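Local coordinates for coiled-coil quantitatively-enriched protein 1 (Schizosaccharomyces pombe, PDB 7CUJ) that links telomeres to the meiotic centrosome as a molecular adaptor and is required for telomere clustering, telomere length regulation and chromosome segregation, at residues F33-I37 against K52-F56; A64-S68 against Y97-K103; E147-E151 against S172-F176. All coordinates share one frame; numbering follows the deposited sequence.

Contact 1: residues F33-I37 against K52-F56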
loop_
_atom_site.group_PDB
_atom_site.type_symbol
_atom_site.label_atom_id
_atom_site.label_comp_id
_atom_site.label_asym_id
_atom_site.label_seq_id
_atom_site.Cartn_x
_atom_site.Cartn_y
_atom_site.Cartn_z
ATOM N N PHE A 33 -2.854 0.177 5.838
ATOM C CA PHE A 33 -2.267 1.495 5.653
ATOM C C PHE A 33 -0.739 1.429 5.731
ATOM O O PHE A 33 -0.088 2.460 5.884
ATOM C CB PHE A 33 -2.791 2.452 6.732
ATOM C CG PHE A 33 -4.084 3.151 6.397
ATOM C CD1 PHE A 33 -5.305 2.548 6.661
ATOM C CD2 PHE A 33 -4.079 4.408 5.809
ATOM C CE1 PHE A 33 -6.496 3.186 6.341
ATOM C CE2 PHE A 33 -5.271 5.047 5.499
ATOM C CZ PHE A 33 -6.476 4.434 5.762
ATOM N N ALA A 34 -0.164 0.224 5.621
ATOM C CA ALA A 34 1.249 0.033 5.928
ATOM C C ALA A 34 2.130 0.965 5.095
ATOM O O ALA A 34 2.948 1.687 5.656
ATOM C CB ALA A 34 1.649 -1.417 5.788
ATOM N N PHE A 35 1.930 0.956 3.769
ATOM C CA PHE A 35 2.699 1.775 2.843
ATOM C C PHE A 35 2.555 3.251 3.201
ATOM O O PHE A 35 3.549 3.960 3.330
ATOM C CB PHE A 35 2.249 1.551 1.395
ATOM C CG PHE A 35 3.039 2.337 0.379
ATOM C CD1 PHE A 35 2.750 3.670 0.122
ATOM C CD2 PHE A 35 4.097 1.755 -0.303
ATOM C CE1 PHE A 35 3.491 4.399 -0.797
ATOM C CE2 PHE A 35 4.836 2.482 -1.229
ATOM C CZ PHE A 35 4.531 3.802 -1.478
ATOM N N CYS A 36 1.299 3.685 3.345
ATOM C CA CYS A 36 0.918 5.065 3.599
ATOM C C CYS A 36 1.528 5.576 4.906
ATOM O O CYS A 36 1.993 6.712 4.966
ATOM C CB CYS A 36 -0.600 5.173 3.662
ATOM S SG CYS A 36 -1.204 6.878 3.627
ATOM N N ILE A 37 1.510 4.736 5.948
ATOM C CA ILE A 37 2.037 5.107 7.252
ATOM C C ILE A 37 3.553 5.257 7.150
ATOM O O ILE A 37 4.109 6.253 7.617
ATOM C CB ILE A 37 1.613 4.093 8.339
ATOM C CG1 ILE A 37 0.145 4.274 8.737
ATOM C CG2 ILE A 37 2.531 4.169 9.549
ATOM C CD1 ILE A 37 -0.437 3.118 9.521
ATOM N N LYS A 52 -5.288 10.815 3.342
ATOM C CA LYS A 52 -5.473 9.396 3.605
ATOM C C LYS A 52 -5.122 9.066 5.054
ATOM O O LYS A 52 -5.705 8.155 5.636
ATOM C CB LYS A 52 -4.668 8.559 2.607
ATOM C CG LYS A 52 -5.401 8.260 1.307
ATOM C CD LYS A 52 -4.494 8.086 0.114
ATOM C CE LYS A 52 -5.271 7.825 -1.160
ATOM N NZ LYS A 52 -4.369 7.672 -2.325
ATOM N N ILE A 53 -4.168 9.808 5.625
ATOM C CA ILE A 53 -3.783 9.603 7.011
ATOM C C ILE A 53 -4.917 10.056 7.930
ATOM O O ILE A 53 -5.108 9.478 8.996
ATOM C CB ILE A 53 -2.433 10.279 7.338
ATOM C CG1 ILE A 53 -1.257 9.555 6.675
ATOM C CG2 ILE A 53 -2.229 10.415 8.843
ATOM C CD1 ILE A 53 -1.035 8.140 7.163
ATOM N N ARG A 54 -5.679 11.071 7.502
ATOM C CA ARG A 54 -6.821 11.535 8.277
ATOM C C ARG A 54 -7.884 10.439 8.349
ATOM O O ARG A 54 -8.556 10.306 9.365
ATOM C CB ARG A 54 -7.363 12.870 7.754
ATOM C CG ARG A 54 -6.527 14.071 8.173
ATOM C CD ARG A 54 -7.210 15.415 7.990
ATOM N NE ARG A 54 -7.698 15.626 6.633
ATOM C CZ ARG A 54 -6.957 16.049 5.612
ATOM N NH1 ARG A 54 -5.672 16.314 5.780
ATOM N NH2 ARG A 54 -7.506 16.204 4.420
ATOM N N LEU A 55 -8.008 9.648 7.277
ATOM C CA LEU A 55 -8.944 8.535 7.254
ATOM C C LEU A 55 -8.462 7.426 8.188
ATOM O O LEU A 55 -9.272 6.779 8.850
ATOM C CB LEU A 55 -9.119 8.034 5.816
ATOM C CG LEU A 55 -10.048 6.833 5.642
ATOM C CD1 LEU A 55 -11.488 7.174 6.014
ATOM C CD2 LEU A 55 -9.965 6.278 4.224
ATOM N N PHE A 56 -7.136 7.222 8.236
ATOM C CA PHE A 56 -6.532 6.273 9.156
ATOM C C PHE A 56 -6.866 6.667 10.593
ATOM O O PHE A 56 -7.283 5.830 11.390
ATOM C CB PHE A 56 -5.009 6.204 8.987
ATOM C CG PHE A 56 -4.326 5.428 10.084
ATOM C CD1 PHE A 56 -4.343 4.039 10.087
ATOM C CD2 PHE A 56 -3.703 6.081 11.139
ATOM C CE1 PHE A 56 -3.737 3.324 11.109
ATOM C CE2 PHE A 56 -3.101 5.364 12.161
ATOM C CZ PHE A 56 -3.119 3.986 12.146
#
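Residues 33-37 and 52-56 come nearest in backbone at two points, Phe33 CA to Phe56 CA at 7.3 Å and Ile37 CA to Ile53 CA at 7.4 Å, leaving side chains to fill the space between. Phe33 sits at the N-cap position of helix 34-41 and sends its ring across to helix 47-65. With CG beside the backbone N (chi1 -87°), it lays a face over Phe56 CB, which stands 3.8 Å from the ring centroid of Phe33 in a CH-pi contact. The Phe56 ring then turns its edge toward the face of Phe33, a T-shaped pair with centroids 5.4 Å apart and planes at 62°. At the rim of the Phe33 ring, near its plane, CZ meets Leu55 CD2 at 4.2 Å. Phe33 CE2 also comes within 3.1 Å of Lys52 O, the carbonyl that takes the helix bond from Phe56 N. The pairing runs in opposite senses along the two successive helices, and helices 20-32 and 232-243 add Leu29, Val30, Val237, Val240 and Ala241 around Ile37, Ile53 and Phe56, so this is part of an all-helical region of the domain. Ile37 crosses Phe56 at about a right angle, its CD1 lying over a ring face, 4.0 Å from the Phe56 centroid. Trimming Phe33 to an alanine would probably open a gap between helices 34-41 and 47-65 beside Leu55 CD2 and leave the Phe56 edge without a face to rest against. Away from the rings, Cys36 SG packs on Ile53 CD1 at 3.8 Å and also touches Lys52 CB. Lys52 then leads outward, its NZ making a weak hydrogen bond to His39 of the second subunit, while Phe33 meets an aromatic ring of another protein edge-to-face.

Contact 2: residues A64-S68 against Y97-K103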
loop_
_atom_site.group_PDB
_atom_site.type_symbol
_atom_site.label_atom_id
_atom_site.label_comp_id
_atom_site.label_asym_id
_atom_site.label_seq_id
_atom_site.Cartn_x
_atom_site.Cartn_y
_atom_site.Cartn_z
ATOM N N ALA A 64 -11.845 2.658 18.521
ATOM C CA ALA A 64 -11.682 2.979 19.929
ATOM C C ALA A 64 -13.024 3.356 20.555
ATOM O O ALA A 64 -13.205 3.209 21.761
ATOM C CB ALA A 64 -10.665 4.082 20.096
ATOM N N LYS A 65 -13.957 3.854 19.735
ATOM C CA LYS A 65 -15.300 4.154 20.213
ATOM C C LYS A 65 -16.056 2.843 20.405
ATOM O O LYS A 65 -16.411 2.494 21.529
ATOM C CB LYS A 65 -16.036 5.094 19.256
ATOM C CG LYS A 65 -15.577 6.542 19.296
ATOM C CD LYS A 65 -16.231 7.401 18.235
ATOM C CE LYS A 65 -15.256 8.375 17.605
ATOM N NZ LYS A 65 -15.890 9.167 16.524
ATOM N N HIS A 66 -16.274 2.119 19.301
ATOM C CA HIS A 66 -16.861 0.790 19.356
ATOM C C HIS A 66 -16.586 0.047 18.055
ATOM O O HIS A 66 -16.806 0.594 16.978
ATOM C CB HIS A 66 -18.369 0.870 19.623
ATOM C CG HIS A 66 -18.907 -0.345 20.298
ATOM N ND1 HIS A 66 -19.249 -0.346 21.633
ATOM C CD2 HIS A 66 -19.145 -1.594 19.845
ATOM C CE1 HIS A 66 -19.693 -1.540 21.970
ATOM N NE2 HIS A 66 -19.635 -2.325 20.890
ATOM N N PRO A 67 -16.112 -1.219 18.108
ATOM C CA PRO A 67 -15.855 -1.993 16.892
ATOM C C PRO A 67 -17.092 -2.234 16.027
ATOM O O PRO A 67 -16.972 -2.439 14.821
ATOM C CB PRO A 67 -15.266 -3.316 17.413
ATOM C CG PRO A 67 -15.705 -3.393 18.863
ATOM C CD PRO A 67 -15.766 -1.956 19.336
ATOM N N SER A 68 -18.279 -2.175 16.646
ATOM C CA SER A 68 -19.524 -2.480 15.955
ATOM C C SER A 68 -19.945 -1.340 15.024
ATOM O O SER A 68 -20.959 -1.452 14.342
ATOM C CB SER A 68 -20.617 -2.862 16.920
ATOM O OG SER A 68 -21.045 -1.735 17.666
ATOM N N TYR A 97 -23.685 -5.064 22.974
ATOM C CA TYR A 97 -22.559 -4.196 22.666
ATOM C C TYR A 97 -21.460 -4.254 23.727
ATOM O O TYR A 97 -20.281 -4.206 23.385
ATOM C CB TYR A 97 -23.061 -2.783 22.352
ATOM C CG TYR A 97 -23.884 -2.704 21.088
ATOM C CD1 TYR A 97 -25.225 -3.057 21.081
ATOM C CD2 TYR A 97 -23.317 -2.300 19.890
ATOM C CE1 TYR A 97 -25.982 -3.002 19.921
ATOM C CE2 TYR A 97 -24.060 -2.236 18.721
ATOM C CZ TYR A 97 -25.398 -2.588 18.736
ATOM O OH TYR A 97 -26.134 -2.529 17.586
ATOM N N ALA A 98 -21.842 -4.373 25.004
ATOM C CA ALA A 98 -20.891 -4.304 26.106
ATOM C C ALA A 98 -19.921 -5.486 26.089
ATOM O O ALA A 98 -18.995 -5.539 26.898
ATOM C CB ALA A 98 -21.632 -4.220 27.416
ATOM N N GLU A 99 -20.135 -6.422 25.158
ATOM C CA GLU A 99 -19.315 -7.616 25.015
ATOM C C GLU A 99 -17.889 -7.235 24.616
ATOM O O GLU A 99 -16.930 -7.849 25.083
ATOM C CB GLU A 99 -19.948 -8.552 23.983
ATOM C CG GLU A 99 -19.185 -9.849 23.769
ATOM C CD GLU A 99 -19.911 -10.893 22.937
ATOM O OE1 GLU A 99 -20.739 -10.506 22.084
ATOM O OE2 GLU A 99 -19.652 -12.095 23.150
ATOM N N ASN A 100 -17.760 -6.214 23.757
ATOM C CA ASN A 100 -16.486 -5.895 23.132
ATOM C C ASN A 100 -16.026 -4.478 23.472
ATOM O O ASN A 100 -15.057 -3.992 22.890
ATOM C CB ASN A 100 -16.527 -6.127 21.617
ATOM C CG ASN A 100 -16.430 -7.589 21.237
ATOM O OD1 ASN A 100 -15.385 -8.212 21.404
ATOM N ND2 ASN A 100 -17.514 -8.143 20.719
ATOM N N SER A 101 -16.708 -3.820 24.418
ATOM C CA SER A 101 -16.323 -2.476 24.826
ATOM C C SER A 101 -16.151 -2.394 26.340
ATOM O O SER A 101 -17.115 -2.537 27.088
ATOM C CB SER A 101 -17.294 -1.436 24.329
ATOM O OG SER A 101 -16.930 -0.145 24.797
ATOM N N SER A 102 -14.909 -2.143 26.766
ATOM C CA SER A 102 -14.572 -1.888 28.157
ATOM C C SER A 102 -15.241 -0.603 28.634
ATOM O O SER A 102 -15.396 -0.399 29.833
ATOM C CB SER A 102 -13.082 -1.785 28.334
ATOM O OG SER A 102 -12.505 -3.062 28.537
ATOM N N LYS A 103 -15.602 0.267 27.685
ATOM C CA LYS A 103 -16.173 1.565 28.006
ATOM C C LYS A 103 -17.626 1.401 28.448
ATOM O O LYS A 103 -18.032 1.961 29.464
ATOM C CB LYS A 103 -16.026 2.521 26.821
ATOM C CG LYS A 103 -14.611 3.026 26.591
ATOM C CD LYS A 103 -14.499 4.025 25.467
ATOM C CE LYS A 103 -13.098 4.583 25.345
ATOM N NZ LYS A 103 -12.981 5.504 24.191
#
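His66 holds its CG anti to the backbone N (chi1 -153°) while Tyr97 keeps its own beside the backbone N (chi1 -66°), and these two settings bring the two side chains across each other at about a right angle. The place is a junction in the parallel alpha/beta domain of a longer protein, where the chain leaving the end of helix 47-65 meets the loop leading into helix 102-112. Tyr97 points its ring edge toward the face of His66, an offset edge-to-face pair with centroids 5.6 Å apart and planes at 64°. His66 CE1, at the edge of its ring, approaches Tyr97 O to 3.1 Å, and that same carbonyl takes a hydrogen bond from Asn100 N, closing the turn in the loop. Ser101 CB comes against the imidazole obliquely, 3.4 Å from His66 CE1. His66 ND1 is buried by this contact and has no partner in the model. Ser68 lies against the edge of the Tyr97 ring, though the exact placement of its OG is doubtful, and Pro67 CG rests on Asn100 CB at 4.0 Å. Leu131, Phe130 and Thr134 of helix 129-141 pack against the two aromatic side chains, while Leu21 of helix 20-32 touches both Pro67 and Asn100. Ser101 is the N-cap of helix 102-112, its OG accepting a weak capping bond from Lys103 N. Lys103, extended beyond CG, carries its ammonium to Tyr189 O and into a salt bridge with Glu218; a weak bond, Lys103 NZ to Ala64 O at 3.3 Å, ties it to the last turn of helix 47-65.

Contact 3: residues E147-E151 against S172-F176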
loop_
_atom_site.group_PDB
_atom_site.type_symbol
_atom_site.label_atom_id
_atom_site.label_comp_id
_atom_site.label_asym_id
_atom_site.label_seq_id
_atom_site.Cartn_x
_atom_site.Cartn_y
_atom_site.Cartn_z
ATOM N N GLU A 147 -30.428 9.822 29.662
ATOM C CA GLU A 147 -31.176 10.349 28.526
ATOM C C GLU A 147 -30.311 11.296 27.689
ATOM O O GLU A 147 -29.333 11.850 28.180
ATOM C CB GLU A 147 -32.481 10.996 29.000
ATOM C CG GLU A 147 -33.708 10.483 28.262
ATOM C CD GLU A 147 -34.980 10.379 29.089
ATOM O OE1 GLU A 147 -34.875 10.288 30.328
ATOM O OE2 GLU A 147 -36.074 10.382 28.490
ATOM N N LEU A 148 -30.699 11.480 26.417
ATOM C CA LEU A 148 -29.953 12.273 25.447
ATOM C C LEU A 148 -30.112 13.765 25.733
ATOM O O LEU A 148 -31.184 14.214 26.137
ATOM C CB LEU A 148 -30.452 11.952 24.032
ATOM C CG LEU A 148 -30.068 10.589 23.455
ATOM C CD1 LEU A 148 -30.916 10.258 22.235
ATOM C CD2 LEU A 148 -28.588 10.540 23.095
ATOM N N TRP A 149 -29.034 14.526 25.488
ATOM C CA TRP A 149 -29.044 15.981 25.561
ATOM C C TRP A 149 -29.652 16.571 24.288
ATOM O O TRP A 149 -29.622 15.942 23.230
ATOM C CB TRP A 149 -27.625 16.520 25.799
ATOM C CG TRP A 149 -27.512 18.014 25.728
ATOM C CD1 TRP A 149 -27.030 18.758 24.690
ATOM C CD2 TRP A 149 -27.907 18.957 26.742
ATOM N NE1 TRP A 149 -27.090 20.093 24.989
ATOM C CE2 TRP A 149 -27.624 20.246 26.241
ATOM C CE3 TRP A 149 -28.467 18.838 28.020
ATOM C CZ2 TRP A 149 -27.885 21.404 26.973
ATOM C CZ3 TRP A 149 -28.726 19.982 28.744
ATOM C CH2 TRP A 149 -28.437 21.246 28.226
ATOM N N ALA A 150 -30.198 17.788 24.414
ATOM C CA ALA A 150 -30.688 18.579 23.295
ATOM C C ALA A 150 -30.765 20.048 23.704
ATOM O O ALA A 150 -30.983 20.355 24.877
ATOM C CB ALA A 150 -32.038 18.068 22.845
ATOM N N GLU A 151 -30.588 20.948 22.727
ATOM C CA GLU A 151 -30.768 22.374 22.949
ATOM C C GLU A 151 -32.263 22.668 23.124
ATOM O O GLU A 151 -32.696 22.757 24.290
ATOM C CB GLU A 151 -30.191 23.183 21.785
ATOM C CG GLU A 151 -30.261 24.689 21.996
ATOM C CD GLU A 151 -29.998 25.541 20.763
ATOM O OE1 GLU A 151 -29.615 24.974 19.718
ATOM O OE2 GLU A 151 -30.183 26.771 20.851
ATOM N N SER A 172 -24.469 23.958 22.980
ATOM C CA SER A 172 -25.617 24.242 23.828
ATOM C C SER A 172 -25.309 23.939 25.295
ATOM O O SER A 172 -25.745 24.673 26.180
ATOM C CB SER A 172 -26.846 23.508 23.354
ATOM O OG SER A 172 -26.563 22.139 23.119
ATOM N N ALA A 173 -24.554 22.859 25.537
ATOM C CA ALA A 173 -24.326 22.332 26.876
ATOM C C ALA A 173 -23.404 23.240 27.691
ATOM O O ALA A 173 -23.479 23.243 28.919
ATOM C CB ALA A 173 -23.785 20.925 26.787
ATOM N N SER A 174 -22.545 24.003 26.998
ATOM C CA SER A 174 -21.566 24.892 27.612
ATOM C C SER A 174 -22.249 25.927 28.503
ATOM O O SER A 174 -21.720 26.290 29.553
ATOM C CB SER A 174 -20.718 25.567 26.566
ATOM O OG SER A 174 -19.880 26.556 27.146
ATOM N N HIS A 175 -23.417 26.401 28.051
ATOM C CA HIS A 175 -24.221 27.368 28.780
ATOM C C HIS A 175 -24.628 26.783 30.130
ATOM O O HIS A 175 -24.641 27.489 31.137
ATOM C CB HIS A 175 -25.451 27.773 27.952
ATOM C CG HIS A 175 -25.134 28.361 26.616
ATOM N ND1 HIS A 175 -25.195 29.721 26.374
ATOM C CD2 HIS A 175 -24.769 27.785 25.449
ATOM C CE1 HIS A 175 -24.874 29.958 25.117
ATOM N NE2 HIS A 175 -24.607 28.785 24.528
ATOM N N PHE A 176 -24.942 25.480 30.129
ATOM C CA PHE A 176 -25.478 24.780 31.287
ATOM C C PHE A 176 -24.349 24.128 32.085
ATOM O O PHE A 176 -24.602 23.483 33.102
ATOM C CB PHE A 176 -26.548 23.772 30.849
ATOM C CG PHE A 176 -27.868 24.358 30.403
ATOM C CD1 PHE A 176 -27.927 25.555 29.699
ATOM C CD2 PHE A 176 -29.061 23.696 30.660
ATOM C CE1 PHE A 176 -29.142 26.084 29.286
ATOM C CE2 PHE A 176 -30.275 24.221 30.242
ATOM C CZ PHE A 176 -30.315 25.415 29.556
#
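Trp149 carries the tight half of this contact, its indole fitted against Ser172 and Ala173 of the short helix 170-173. Ring nitrogen NE1 donates to Ser172 OG at 2.8 Å, and the bond is nearly straight (168°) with the oxygen almost in the indole plane. Ser172 turns OG into the space between its backbone N and carbonyl carbon (chi1 49°), which faces it to the indole; the same OG is also hydrogen-bonded to Lys169 O, so two partners hold the hydroxyl. Ala173 CB sits over one face of the indole, 4.2 Å from the centroid of the five-membered ring of Trp149, in a CH-pi contact. On the same side of the ring, Ala173 CA comes 3.7 Å from Trp149 CZ2. Trp149 directly follows strand 146-148, outermost in the parallel sheet within this chain, its backbone still bonded to Ile164 of the neighbouring strand 162-166, and helix 170-173 follows that strand. Trp163 of strand 162-166 and Phe123 of strand 121-126 meet Trp149 edge-to-face, and Phe123 and Phe125 also touch Ala173. Toward solvent the contact thins to a few atoms. At this exposed rim Phe176 receives the edge of the indole six-membered ring on its face in an offset edge-to-face pair, planes at 76°, close at Trp149 CH2 to Phe176 CD2, 3.5 Å. Glu151, equally exposed, gives little more than Glu151 CB against Ser172 CB at 3.7 Å. Its extended chain carries the carboxylate away from Ser172, with Glu151 OE2 still 7.0 Å from His175 NE2, and the model breaks off directly after this residue.

In the fold
Helix 47-65 is the common element of contacts 1 and 2: residues 52-56 face helix 34-41, and the far end of the helix turns into 64-68. Their centres are 23 Å apart, nearest atoms about 9 Å. Contact 3 is set off at roughly a right angle from that line, 25 Å from contact 2 and 35 Å from contact 1 between centres, beside strand 146-148, outermost in the sheet within this chain. Helix 129-141 relates the last two, packing on His66 and Tyr97 in contact 2 and on Leu148, next to Trp149 of contact 3. Contact 1 borders the second subunit and two chains that are not copies of this protein, whereas no other protein chain of the assembly touches contact 3.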